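Local structure of cell wall surface anchor family protein (Streptococcus agalactiae serogroup V, 3PF2) at residues G56-V62 against P135-N141; A144-K148 against P299-D305; E178-G182 against Y255-A261; A265-K271 against E285-S291. The protein probably builds the shaft of the type 1 pilus as its major pilin, of which this chain is the calcium-binding 35-kDa C-terminal fragment. One frame throughout, in Å; residues are numbered along the deposited sequence.

Interaction 1 (G56-V62 against P135-N141)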
loop_
_atom_site.group_PDB
_atom_site.type_symbol
_atom_site.label_atom_id
_atom_site.label_comp_id
_atom_site.label_asym_id
_atom_site.label_seq_id
_atom_site.Cartn_x
_atom_site.Cartn_y
_atom_site.Cartn_z
ATOM N N GLY A 56 -4.739 1.774 8.062
ATOM C CA GLY A 56 -5.032 1.012 6.848
ATOM C C GLY A 56 -3.826 0.319 6.242
ATOM O O GLY A 56 -3.922 -0.259 5.156
ATOM N N LEU A 57 -2.689 0.379 6.929
ATOM C CA LEU A 57 -1.487 -0.336 6.493
ATOM C C LEU A 57 -1.113 -1.426 7.488
ATOM O O LEU A 57 -1.183 -1.210 8.692
ATOM C CB LEU A 57 -0.320 0.636 6.331
ATOM C CG LEU A 57 -0.494 1.783 5.326
ATOM C CD1 LEU A 57 0.685 2.716 5.386
ATOM C CD2 LEU A 57 -0.664 1.262 3.894
ATOM N N THR A 58 -0.731 -2.595 6.978
ATOM C CA THR A 58 -0.170 -3.664 7.813
ATOM C C THR A 58 1.307 -3.849 7.472
ATOM O O THR A 58 1.660 -4.157 6.334
ATOM C CB THR A 58 -0.956 -5.001 7.662
ATOM O OG1 THR A 58 -2.298 -4.817 8.134
ATOM C CG2 THR A 58 -0.285 -6.145 8.473
ATOM N N TYR A 59 2.162 -3.640 8.471
ATOM C CA TYR A 59 3.590 -3.922 8.395
ATOM C C TYR A 59 3.856 -5.427 8.260
ATOM O O TYR A 59 3.213 -6.250 8.939
ATOM C CB TYR A 59 4.279 -3.383 9.661
ATOM C CG TYR A 59 5.682 -3.913 9.912
ATOM C CD1 TYR A 59 6.804 -3.239 9.429
ATOM C CD2 TYR A 59 5.881 -5.078 10.658
ATOM C CE1 TYR A 59 8.093 -3.719 9.668
ATOM C CE2 TYR A 59 7.150 -5.573 10.894
ATOM C CZ TYR A 59 8.248 -4.884 10.410
ATOM O OH TYR A 59 9.519 -5.355 10.643
ATOM N N LYS A 60 4.795 -5.780 7.385
ATOM C CA LYS A 60 5.163 -7.187 7.173
ATOM C C LYS A 60 6.567 -7.495 7.659
ATOM O O LYS A 60 6.762 -8.440 8.418
ATOM C CB LYS A 60 5.025 -7.611 5.707
ATOM C CG LYS A 60 3.595 -7.718 5.214
ATOM C CD LYS A 60 2.801 -8.764 6.002
ATOM C CE LYS A 60 1.304 -8.583 5.779
ATOM N NZ LYS A 60 0.524 -9.682 6.433
ATOM N N SER A 61 7.543 -6.711 7.207
ATOM C CA SER A 61 8.945 -6.946 7.556
ATOM C C SER A 61 9.795 -5.786 7.104
ATOM O O SER A 61 9.343 -4.950 6.311
ATOM C CB SER A 61 9.464 -8.219 6.863
ATOM O OG SER A 61 9.245 -8.144 5.468
ATOM N N VAL A 62 11.027 -5.733 7.612
ATOM C CA VAL A 62 12.044 -4.832 7.086
ATOM C C VAL A 62 12.983 -5.654 6.205
ATOM O O VAL A 62 13.367 -6.778 6.570
ATOM C CB VAL A 62 12.839 -4.126 8.213
ATOM C CG1 VAL A 62 13.939 -3.240 7.636
ATOM C CG2 VAL A 62 11.894 -3.305 9.136
ATOM N N PRO A 135 14.128 -0.594 3.021
ATOM C CA PRO A 135 12.878 -1.113 2.459
ATOM C C PRO A 135 12.000 -1.725 3.541
ATOM O O PRO A 135 12.490 -2.495 4.376
ATOM C CB PRO A 135 13.342 -2.185 1.454
ATOM C CG PRO A 135 14.801 -2.397 1.693
ATOM C CD PRO A 135 15.245 -1.540 2.863
ATOM N N VAL A 136 10.721 -1.356 3.555
ATOM C CA VAL A 136 9.763 -1.871 4.524
ATOM C C VAL A 136 8.585 -2.502 3.787
ATOM O O VAL A 136 7.836 -1.818 3.088
ATOM C CB VAL A 136 9.280 -0.783 5.516
ATOM C CG1 VAL A 136 8.283 -1.366 6.522
ATOM C CG2 VAL A 136 10.481 -0.186 6.257
ATOM N N ALA A 137 8.432 -3.810 3.948
ATOM C CA ALA A 137 7.315 -4.522 3.336
ATOM C C ALA A 137 6.011 -4.270 4.084
ATOM O O ALA A 137 5.981 -4.238 5.323
ATOM C CB ALA A 137 7.627 -6.013 3.258
ATOM N N SER A 138 4.936 -4.089 3.318
ATOM C CA SER A 138 3.680 -3.566 3.828
ATOM C C SER A 138 2.539 -4.061 2.944
ATOM O O SER A 138 2.774 -4.439 1.810
ATOM C CB SER A 138 3.740 -2.024 3.764
ATOM O OG SER A 138 2.604 -1.415 4.354
ATOM N N THR A 139 1.322 -4.089 3.490
ATOM C CA THR A 139 0.112 -4.298 2.675
ATOM C C THR A 139 -0.909 -3.228 3.033
ATOM O O THR A 139 -0.829 -2.625 4.099
ATOM C CB THR A 139 -0.540 -5.679 2.912
ATOM O OG1 THR A 139 -0.937 -5.795 4.290
ATOM C CG2 THR A 139 0.410 -6.818 2.557
ATOM N N ILE A 140 -1.855 -2.971 2.130
ATOM C CA ILE A 140 -3.034 -2.198 2.473
ATOM C C ILE A 140 -4.033 -3.191 3.083
ATOM O O ILE A 140 -4.185 -4.295 2.570
ATOM C CB ILE A 140 -3.675 -1.556 1.218
ATOM C CG1 ILE A 140 -2.685 -0.605 0.519
ATOM C CG2 ILE A 140 -4.976 -0.817 1.577
ATOM C CD1 ILE A 140 -3.173 -0.005 -0.827
ATOM N N ASN A 141 -4.701 -2.809 4.166
ATOM C CA ASN A 141 -5.664 -3.714 4.802
ATOM C C ASN A 141 -7.112 -3.226 4.714
ATOM O O ASN A 141 -7.400 -2.209 4.076
ATOM C CB ASN A 141 -5.260 -4.000 6.256
ATOM C CG ASN A 141 -5.271 -2.761 7.110
ATOM O OD1 ASN A 141 -6.231 -2.003 7.081
ATOM N ND2 ASN A 141 -4.205 -2.551 7.890
#

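Interaction 2 (A144-K148 against P299-D305)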
loop_
_atom_site.group_PDB
_atom_site.type_symbol
_atom_site.label_atom_id
_atom_site.label_comp_id
_atom_site.label_asym_id
_atom_site.label_seq_id
_atom_site.Cartn_x
_atom_site.Cartn_y
_atom_site.Cartn_z
ATOM N N ALA A 144 -8.543 0.510 5.172
ATOM C CA ALA A 144 -8.394 1.560 4.169
ATOM C C ALA A 144 -9.747 2.137 3.773
ATOM O O ALA A 144 -10.772 1.423 3.779
ATOM C CB ALA A 144 -7.687 1.004 2.933
ATOM N N VAL A 145 -9.767 3.423 3.430
ATOM C CA VAL A 145 -10.952 3.999 2.786
ATOM C C VAL A 145 -10.746 3.826 1.293
ATOM O O VAL A 145 -9.691 4.191 0.775
ATOM C CB VAL A 145 -11.149 5.491 3.136
ATOM C CG1 VAL A 145 -12.328 6.088 2.346
ATOM C CG2 VAL A 145 -11.438 5.646 4.604
ATOM N N LEU A 146 -11.735 3.250 0.607
ATOM C CA LEU A 146 -11.580 2.976 -0.821
ATOM C C LEU A 146 -11.531 4.273 -1.641
ATOM O O LEU A 146 -12.409 5.128 -1.517
ATOM C CB LEU A 146 -12.665 2.009 -1.314
ATOM C CG LEU A 146 -12.723 0.658 -0.583
ATOM C CD1 LEU A 146 -13.711 -0.265 -1.271
ATOM C CD2 LEU A 146 -11.345 -0.037 -0.501
ATOM N N GLY A 147 -10.474 4.408 -2.445
ATOM C CA GLY A 147 -10.229 5.595 -3.267
ATOM C C GLY A 147 -9.479 6.698 -2.548
ATOM O O GLY A 147 -9.234 7.762 -3.128
ATOM N N LYS A 148 -9.116 6.456 -1.288
ATOM C CA LYS A 148 -8.431 7.482 -0.479
ATOM C C LYS A 148 -6.921 7.274 -0.438
ATOM O O LYS A 148 -6.452 6.143 -0.323
ATOM C CB LYS A 148 -9.008 7.508 0.942
ATOM C CG LYS A 148 -8.589 8.721 1.761
ATOM C CD LYS A 148 -9.187 8.636 3.159
ATOM C CE LYS A 148 -8.885 9.891 3.974
ATOM N NZ LYS A 148 -9.693 11.036 3.505
ATOM N N PRO A 299 -14.085 10.164 -1.319
ATOM C CA PRO A 299 -13.165 9.517 -0.377
ATOM C C PRO A 299 -12.213 10.463 0.334
ATOM O O PRO A 299 -11.765 10.141 1.430
ATOM C CB PRO A 299 -12.374 8.537 -1.259
ATOM C CG PRO A 299 -12.543 9.050 -2.630
ATOM C CD PRO A 299 -13.916 9.639 -2.686
ATOM N N THR A 300 -11.910 11.609 -0.267
ATOM C CA THR A 300 -10.960 12.553 0.340
ATOM C C THR A 300 -11.531 13.180 1.602
ATOM O O THR A 300 -10.782 13.696 2.429
ATOM C CB THR A 300 -10.550 13.703 -0.613
ATOM O OG1 THR A 300 -11.701 14.489 -0.950
ATOM C CG2 THR A 300 -9.912 13.162 -1.871
ATOM N N ASP A 301 -12.853 13.128 1.742
ATOM C CA ASP A 301 -13.560 13.807 2.834
ATOM C C ASP A 301 -13.864 12.908 4.039
ATOM O O ASP A 301 -14.247 13.405 5.104
ATOM C CB ASP A 301 -14.869 14.424 2.308
ATOM C CG ASP A 301 -14.641 15.485 1.235
ATOM O OD1 ASP A 301 -13.513 15.983 1.081
ATOM O OD2 ASP A 301 -15.605 15.821 0.532
ATOM N N ILE A 302 -13.674 11.597 3.883
ATOM C CA ILE A 302 -14.180 10.623 4.852
ATOM C C ILE A 302 -13.081 9.800 5.518
ATOM O O ILE A 302 -11.996 9.628 4.955
ATOM C CB ILE A 302 -15.225 9.673 4.193
ATOM C CG1 ILE A 302 -14.559 8.788 3.127
ATOM C CG2 ILE A 302 -16.381 10.497 3.594
ATOM C CD1 ILE A 302 -15.548 7.970 2.294
ATOM N N THR A 303 -13.367 9.276 6.709
ATOM C CA THR A 303 -12.392 8.426 7.402
ATOM C C THR A 303 -12.822 6.960 7.498
ATOM O O THR A 303 -12.080 6.110 8.007
ATOM C CB THR A 303 -12.028 8.992 8.799
ATOM O OG1 THR A 303 -13.230 9.356 9.482
ATOM C CG2 THR A 303 -11.127 10.211 8.650
ATOM N N VAL A 304 -14.011 6.667 6.970
ATOM C CA VAL A 304 -14.521 5.312 6.829
ATOM C C VAL A 304 -15.399 5.302 5.576
ATOM O O VAL A 304 -16.013 6.313 5.251
ATOM C CB VAL A 304 -15.355 4.859 8.069
ATOM C CG1 VAL A 304 -16.693 5.624 8.174
ATOM C CG2 VAL A 304 -15.596 3.363 8.033
ATOM N N ASP A 305 -15.444 4.168 4.878
ATOM C CA ASP A 305 -16.266 4.052 3.662
ATOM C C ASP A 305 -17.722 4.490 3.861
ATOM O O ASP A 305 -18.342 4.172 4.893
ATOM C CB ASP A 305 -16.301 2.611 3.149
ATOM C CG ASP A 305 -14.980 2.139 2.596
ATOM O OD1 ASP A 305 -14.191 2.950 2.077
ATOM O OD2 ASP A 305 -14.753 0.921 2.666
HETATM O O HOH W 1 -13.445 2.060 5.555
HETATM O O HOH W 2 -12.260 -0.545 2.746
#

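Interaction 3 (E178-G182 against Y255-A261)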
loop_
_atom_site.group_PDB
_atom_site.type_symbol
_atom_site.label_atom_id
_atom_site.label_comp_id
_atom_site.label_asym_id
_atom_site.label_seq_id
_atom_site.Cartn_x
_atom_site.Cartn_y
_atom_site.Cartn_z
ATOM N N GLU A 178 2.180 7.934 -1.072
ATOM C CA GLU A 178 0.877 7.369 -0.701
ATOM C C GLU A 178 0.513 6.178 -1.564
ATOM O O GLU A 178 0.990 6.053 -2.708
ATOM C CB GLU A 178 -0.250 8.418 -0.789
ATOM C CG GLU A 178 -0.472 9.022 -2.187
ATOM C CD GLU A 178 -1.298 8.148 -3.134
ATOM O OE1 GLU A 178 -2.179 7.391 -2.666
ATOM O OE2 GLU A 178 -1.077 8.222 -4.371
ATOM N N VAL A 179 -0.330 5.320 -1.003
ATOM C CA VAL A 179 -0.940 4.235 -1.768
ATOM C C VAL A 179 -2.452 4.288 -1.685
ATOM O O VAL A 179 -3.038 4.939 -0.802
ATOM C CB VAL A 179 -0.437 2.839 -1.322
ATOM C CG1 VAL A 179 1.049 2.697 -1.581
ATOM C CG2 VAL A 179 -0.780 2.578 0.173
ATOM N N HIS A 180 -3.111 3.563 -2.581
ATOM C CA HIS A 180 -4.576 3.576 -2.587
ATOM C C HIS A 180 -5.083 2.274 -3.163
ATOM O O HIS A 180 -4.380 1.631 -3.950
ATOM C CB HIS A 180 -5.084 4.743 -3.437
ATOM C CG HIS A 180 -4.263 4.963 -4.663
ATOM N ND1 HIS A 180 -3.198 5.843 -4.692
ATOM C CD2 HIS A 180 -4.297 4.370 -5.881
ATOM C CE1 HIS A 180 -2.632 5.802 -5.881
ATOM N NE2 HIS A 180 -3.265 4.902 -6.619
ATOM N N THR A 181 -6.315 1.939 -2.783
ATOM C CA THR A 181 -7.032 0.761 -3.272
ATOM C C THR A 181 -8.484 1.183 -3.468
ATOM O O THR A 181 -8.906 2.162 -2.878
ATOM C CB THR A 181 -6.900 -0.429 -2.267
ATOM O OG1 THR A 181 -7.321 -1.646 -2.895
ATOM C CG2 THR A 181 -7.685 -0.215 -0.969
ATOM N N GLY A 182 -9.237 0.445 -4.292
ATOM C CA GLY A 182 -10.598 0.834 -4.655
ATOM C C GLY A 182 -11.613 -0.288 -4.558
ATOM O O GLY A 182 -11.292 -1.397 -4.142
ATOM N N TYR A 255 -6.348 0.291 -8.388
ATOM C CA TYR A 255 -6.609 1.177 -9.528
ATOM C C TYR A 255 -5.487 2.210 -9.455
ATOM O O TYR A 255 -4.772 2.275 -8.439
ATOM C CB TYR A 255 -8.010 1.832 -9.440
ATOM C CG TYR A 255 -8.057 2.943 -8.414
ATOM C CD1 TYR A 255 -7.986 4.285 -8.804
ATOM C CD2 TYR A 255 -8.090 2.646 -7.051
ATOM C CE1 TYR A 255 -7.965 5.310 -7.859
ATOM C CE2 TYR A 255 -8.084 3.657 -6.095
ATOM C CZ TYR A 255 -8.016 4.989 -6.511
ATOM O OH TYR A 255 -8.002 5.971 -5.556
ATOM N N ALA A 256 -5.316 3.010 -10.503
ATOM C CA ALA A 256 -4.251 4.024 -10.526
ATOM C C ALA A 256 -2.913 3.426 -10.056
ATOM O O ALA A 256 -2.249 3.943 -9.150
ATOM C CB ALA A 256 -4.658 5.251 -9.683
ATOM N N VAL A 257 -2.540 2.314 -10.690
ATOM C CA VAL A 257 -1.410 1.494 -10.298
ATOM C C VAL A 257 -0.103 2.300 -10.175
ATOM O O VAL A 257 0.639 2.145 -9.187
ATOM C CB VAL A 257 -1.247 0.303 -11.291
ATOM C CG1 VAL A 257 0.048 -0.458 -11.065
ATOM C CG2 VAL A 257 -2.466 -0.644 -11.159
ATOM N N ASP A 258 0.155 3.158 -11.169
ATOM C CA ASP A 258 1.330 4.033 -11.179
ATOM C C ASP A 258 0.926 5.509 -11.272
ATOM O O ASP A 258 1.435 6.268 -12.112
ATOM C CB ASP A 258 2.239 3.651 -12.350
ATOM C CG ASP A 258 2.902 2.320 -12.147
ATOM O OD1 ASP A 258 3.538 2.149 -11.085
ATOM O OD2 ASP A 258 2.786 1.439 -13.032
ATOM N N ALA A 259 0.007 5.912 -10.407
ATOM C CA ALA A 259 -0.508 7.273 -10.413
ATOM C C ALA A 259 -1.025 7.603 -9.023
ATOM O O ALA A 259 -1.036 6.740 -8.131
ATOM C CB ALA A 259 -1.623 7.426 -11.467
ATOM N N ASN A 260 -1.434 8.854 -8.827
ATOM C CA ASN A 260 -1.971 9.252 -7.523
ATOM C C ASN A 260 -3.392 8.737 -7.322
ATOM O O ASN A 260 -3.920 8.025 -8.187
ATOM C CB ASN A 260 -1.837 10.767 -7.290
ATOM C CG ASN A 260 -2.729 11.593 -8.191
ATOM O OD1 ASN A 260 -3.722 11.117 -8.741
ATOM N ND2 ASN A 260 -2.384 12.869 -8.324
ATOM N N ALA A 261 -3.989 9.049 -6.176
ATOM C CA ALA A 261 -5.288 8.485 -5.803
ATOM C C ALA A 261 -6.443 8.944 -6.713
ATOM O O ALA A 261 -7.507 8.325 -6.710
ATOM C CB ALA A 261 -5.599 8.770 -4.322
#

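Interaction 4 (A265-K271 against E285-S291)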
loop_
_atom_site.group_PDB
_atom_site.type_symbol
_atom_site.label_atom_id
_atom_site.label_comp_id
_atom_site.label_asym_id
_atom_site.label_seq_id
_atom_site.Cartn_x
_atom_site.Cartn_y
_atom_site.Cartn_z
ATOM N N ALA A 265 -8.401 4.848 -13.863
ATOM C CA ALA A 265 -9.187 3.682 -13.482
ATOM C C ALA A 265 -8.643 2.404 -14.123
ATOM O O ALA A 265 -7.973 2.447 -15.171
ATOM C CB ALA A 265 -10.638 3.894 -13.847
ATOM N N VAL A 266 -8.920 1.271 -13.477
ATOM C CA VAL A 266 -8.517 -0.042 -13.976
ATOM C C VAL A 266 -9.757 -0.871 -14.277
ATOM O O VAL A 266 -10.699 -0.886 -13.489
ATOM C CB VAL A 266 -7.620 -0.779 -12.946
ATOM C CG1 VAL A 266 -7.414 -2.264 -13.305
ATOM C CG2 VAL A 266 -6.264 -0.098 -12.851
ATOM N N THR A 267 -9.726 -1.560 -15.417
ATOM C CA THR A 267 -10.823 -2.426 -15.837
ATOM C C THR A 267 -10.680 -3.823 -15.251
ATOM O O THR A 267 -9.597 -4.409 -15.248
ATOM C CB THR A 267 -10.885 -2.525 -17.381
ATOM O OG1 THR A 267 -11.146 -1.228 -17.909
ATOM C CG2 THR A 267 -12.003 -3.493 -17.834
ATOM N N TYR A 268 -11.796 -4.350 -14.755
ATOM C CA TYR A 268 -11.886 -5.754 -14.362
ATOM C C TYR A 268 -13.111 -6.336 -15.061
ATOM O O TYR A 268 -13.857 -5.619 -15.711
ATOM C CB TYR A 268 -12.036 -5.891 -12.844
ATOM C CG TYR A 268 -10.834 -5.406 -12.067
ATOM C CD1 TYR A 268 -9.794 -6.270 -11.753
ATOM C CD2 TYR A 268 -10.736 -4.065 -11.663
ATOM C CE1 TYR A 268 -8.679 -5.821 -11.039
ATOM C CE2 TYR A 268 -9.618 -3.610 -10.947
ATOM C CZ TYR A 268 -8.602 -4.498 -10.649
ATOM O OH TYR A 268 -7.484 -4.090 -9.949
ATOM N N LYS A 269 -13.289 -7.641 -14.957
ATOM C CA LYS A 269 -14.408 -8.296 -15.639
ATOM C C LYS A 269 -15.159 -9.216 -14.706
ATOM O O LYS A 269 -14.585 -9.770 -13.768
ATOM C CB LYS A 269 -13.892 -9.104 -16.828
ATOM C CG LYS A 269 -13.260 -8.260 -17.891
ATOM C CD LYS A 269 -12.831 -9.094 -19.083
ATOM C CE LYS A 269 -12.148 -8.182 -20.098
ATOM N NZ LYS A 269 -11.473 -8.981 -21.172
ATOM N N LEU A 270 -16.454 -9.382 -14.964
ATOM C CA LEU A 270 -17.220 -10.440 -14.292
ATOM C C LEU A 270 -17.685 -11.423 -15.359
ATOM O O LEU A 270 -18.145 -11.007 -16.412
ATOM C CB LEU A 270 -18.446 -9.864 -13.578
ATOM C CG LEU A 270 -18.193 -8.878 -12.437
ATOM C CD1 LEU A 270 -19.528 -8.337 -11.956
ATOM C CD2 LEU A 270 -17.453 -9.530 -11.309
ATOM N N LYS A 271 -17.505 -12.712 -15.102
ATOM C CA LYS A 271 -18.091 -13.738 -15.964
ATOM C C LYS A 271 -19.257 -14.358 -15.212
ATOM O O LYS A 271 -19.067 -14.999 -14.177
ATOM C CB LYS A 271 -17.051 -14.796 -16.297
ATOM C CG LYS A 271 -17.584 -15.924 -17.180
ATOM C CD LYS A 271 -16.593 -17.072 -17.220
ATOM C CE LYS A 271 -17.174 -18.252 -17.996
ATOM N NZ LYS A 271 -16.178 -19.359 -18.072
ATOM N N GLU A 285 -18.828 -11.534 -21.241
ATOM C CA GLU A 285 -18.382 -11.074 -19.929
ATOM C C GLU A 285 -18.738 -9.604 -19.749
ATOM O O GLU A 285 -18.956 -8.876 -20.728
ATOM C CB GLU A 285 -16.881 -11.327 -19.752
ATOM C CG GLU A 285 -16.560 -12.832 -19.788
ATOM C CD GLU A 285 -15.104 -13.203 -19.575
ATOM O OE1 GLU A 285 -14.215 -12.347 -19.761
ATOM O OE2 GLU A 285 -14.849 -14.393 -19.242
ATOM N N ILE A 286 -18.809 -9.186 -18.494
ATOM C CA ILE A 286 -19.242 -7.844 -18.109
ATOM C C ILE A 286 -18.035 -7.070 -17.601
ATOM O O ILE A 286 -17.386 -7.497 -16.650
ATOM C CB ILE A 286 -20.269 -7.924 -16.956
ATOM C CG1 ILE A 286 -21.495 -8.747 -17.392
ATOM C CG2 ILE A 286 -20.637 -6.506 -16.452
ATOM C CD1 ILE A 286 -22.036 -9.636 -16.315
ATOM N N GLU A 287 -17.740 -5.938 -18.225
ATOM C CA GLU A 287 -16.621 -5.112 -17.777
ATOM C C GLU A 287 -17.083 -4.108 -16.732
ATOM O O GLU A 287 -18.236 -3.679 -16.735
ATOM C CB GLU A 287 -15.961 -4.404 -18.966
ATOM C CG GLU A 287 -15.248 -5.364 -19.910
ATOM C CD GLU A 287 -14.383 -4.674 -20.962
ATOM O OE1 GLU A 287 -14.363 -3.422 -21.031
ATOM O OE2 GLU A 287 -13.706 -5.408 -21.717
ATOM N N PHE A 288 -16.189 -3.753 -15.811
ATOM C CA PHE A 288 -16.425 -2.609 -14.932
ATOM C C PHE A 288 -15.111 -1.931 -14.628
ATOM O O PHE A 288 -14.058 -2.503 -14.876
ATOM C CB PHE A 288 -17.134 -3.013 -13.627
ATOM C CG PHE A 288 -16.330 -3.898 -12.713
ATOM C CD1 PHE A 288 -15.587 -3.351 -11.643
ATOM C CD2 PHE A 288 -16.352 -5.280 -12.865
ATOM C CE1 PHE A 288 -14.866 -4.173 -10.755
ATOM C CE2 PHE A 288 -15.629 -6.119 -11.989
ATOM C CZ PHE A 288 -14.896 -5.570 -10.927
ATOM N N THR A 289 -15.167 -0.706 -14.108
ATOM C CA THR A 289 -13.931 -0.028 -13.735
ATOM C C THR A 289 -13.917 0.332 -12.261
ATOM O O THR A 289 -14.950 0.670 -11.682
ATOM C CB THR A 289 -13.666 1.231 -14.561
ATOM O OG1 THR A 289 -14.799 2.095 -14.480
ATOM C CG2 THR A 289 -13.402 0.890 -16.025
ATOM N N VAL A 290 -12.732 0.221 -11.678
ATOM C CA VAL A 290 -12.446 0.693 -10.338
ATOM C C VAL A 290 -11.670 1.997 -10.476
ATOM O O VAL A 290 -10.659 2.051 -11.191
ATOM C CB VAL A 290 -11.604 -0.335 -9.558
ATOM C CG1 VAL A 290 -11.204 0.242 -8.186
ATOM C CG2 VAL A 290 -12.406 -1.620 -9.374
ATOM N N SER A 291 -12.179 3.046 -9.831
ATOM C CA SER A 291 -11.590 4.390 -9.883
ATOM C C SER A 291 -11.561 4.983 -8.482
ATOM O O SER A 291 -11.935 4.328 -7.517
ATOM C CB SER A 291 -12.443 5.291 -10.773
ATOM O OG SER A 291 -13.686 5.595 -10.136
HETATM O O HOH W 3 -13.419 -1.068 -19.316
#

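Interaction 1 (G56-V62 against P135-N141)
A classic beta bulge, with K60 and S61 both facing A137, interrupts the antiparallel pairing of strands 57-62 and 135-140 in the Cna-B-like part of the pilin. A137 O accepts K60 N at 2.8 Å and, weakly, S61 N at 3.5 Å, and the register slips by one residue. Past the bulge A137 N returns to S61 O; before it T58 and T139 bond both ways. N141 ends the ladder, its N on G56 O at 2.8 Å. With chi1 at 63° its amide turns back over G56, and ND2 reaches T58 OG1 (3.0 Å), which lies in the amide plane. D55 O also accepts from ND2 and K143 N donates to OD1, which fixes the rotation of the amide. The Y59 ring presents an edge to V136, CD1 lying 3.8 Å from CG1, while S61 N sits over one of its faces. K60 bends at chi2, bringing CE within 3.8 Å of T139 CG2. L57 and I140 pack on V179 of strand 178-190; Y59, V62 and V136 meet L91 of strand 90-95, and strand 29-35 pairs with the far edge of strand 132-140.

Interaction 2 (A144-K148 against P299-D305)
This loop-to-loop contact lies at the junction between the Cna-B-like and prealbumin-like parts of the chain. V145 to K148 form a type II beta turn, closed by K148 N on V145 O, and it fits against the loop P299-D305 that follows strand 286-290. G147 takes the positive phi of the turn, and the P299 ring rests on the L146-G147 backbone, P299 CB 3.4 Å from L146 O and P299 CG 3.6 Å from G147 O. V145 is the apolar wedge: CG1 meets I302 CG1 at 3.6 Å, while its other branch, CG2, touches the backbone carbon T303 C at 3.5 Å. On one flank D305 OD1 accepts L146 N at 2.9 Å through its syn lone pair, in a nearly straight bond (167°). A water ties the backbones further, donating to A144 O and accepting from D305 N at 3.0 Å. On the other flank the K148 side chain runs extended alongside P299 and then bends at its last torsion (chi4 73°). The bend turns NZ into the ring of loop carbonyls, 3.1 Å from P299 O, on a lone pair in the carbonyl plane, and 3.1 Å from I302 O, which it meets at a tilt. T300 O is equally close but badly angled. D305 OD2 forms a salt bridge with K251, so the carboxylate is gripped from both parts of the chain and is probably ionised. The ammonium of K148, by contrast, is met by neutral carbonyls, and the junction thus combines a small apolar wedge with directional polar bonds on both flanks.

Interaction 3 (E178-G182 against Y255-A261)
H180 gives up the most surface here, its imidazole pushed into the loop Y255-A261 and held along its edge. NE2 donates to A256 O at 2.9 Å, with the oxygen near the ring plane but the donor above the plane of the A256 carbonyl. A259 N reaches the same oxygen from the opposite face, so A256 O is shared between the histidine and the loop's own turn. On the other nitrogen, ND1 donates to E178 OE1 at 2.7 Å, almost straight (173°) and on the syn lone pair. Y255 O and A259 O also line the ring edge. Of these, A259 O is only 2.9 Å from H180 CE1. One face of the imidazole receives A261 CA in a CH-pi contact. Both ring nitrogens act as donors, consistent with a positively charged ring beside the E178 carboxylate. E178 OE2 also lies close to D20, a like charge that the histidine probably offsets. Y255 comes in on the same side of the imidazole as A261, beside the CD2 corner: its own ring face receives H180 CD2, 3.8 Å from Y255 CZ, with the planes inclined at 49°, an oblique pairing. The edge of the same ring abuts the backbone of T181 and G182, with CE2 3.6 Å from T181 C. Y255 OH donates to A261 O at 2.7 Å, in the carbonyl plane, which joins the two ends of the loop on one side of the imidazole. Behind this, the backbone of E178 bonds to A21 of strand 20-22 and to D19, a calcium ligand, just before it, while V179 turns away to F29 and W31 of strand 29-35.

Interaction 4 (A265-K271 against E285-S291)
F288 and Y268 face each other as a hydrogen-bonded pair of an antiparallel beta hairpin, and their rings are arranged by different first torsions. At F288 chi1 is 66°, setting CG between the backbone N and the carbonyl carbon, and the ring swings across the partner strand. Its face then covers Y268 CB, which lies 3.5 Å from CZ in a CH-pi contact. Y268 instead sets CG anti to its carbonyl carbon (chi1 -65°), which carries its ring past F288 to V290, Y268 CD2 to V290 CG2 3.7 Å; the two ring planes are inclined at only 27° but are slid so far that they barely overlap. L270 crosses F288 at about a right angle, CG to CE2 3.8 Å. The opposite face of the hairpin is polar. K269 and E287 extend side by side in the same direction, with CE 3.6 Å from OE2, but NZ stays 4.2 Å from that OE2, beyond a salt bridge, and donates to S207 O. E285 comes across K269 at about a right angle. A water joins T267 OG1, at 2.7 Å, to E287 OE1, to which it donates. Six backbone bonds hold the ladder, among them I286 N to L270 O at 2.8 Å. Strand 286-290 is the outermost of its sheet, and strand 266-274 pairs on its other side with strand 201-206. The apolar face looks inward: F288 meets F186 edge-to-face, L270 reaches I314 and F248, and Y268 OH donates to A254 O.

Overall arrangement
Interactions 1 and 4 are both antiparallel ladders, one in each part of the chain and about 27 Å apart between centres. Interaction 1 is the more buried and is broken by a bulge; interaction 4, nearer one end of the molecule, has a regular ladder and a solvent-bridged polar face. Interactions 2 and 3 lie between them and join loops to loops or strand through side-chain hydrogen bonds. Of these, interaction 3 is buried and centred on one histidine, while interaction 2 is only partly buried. Strand 178-190 links the set: T181 packs on I140 of interaction 1, G147 N probably bonds to T181 O, and G182 packs on V290.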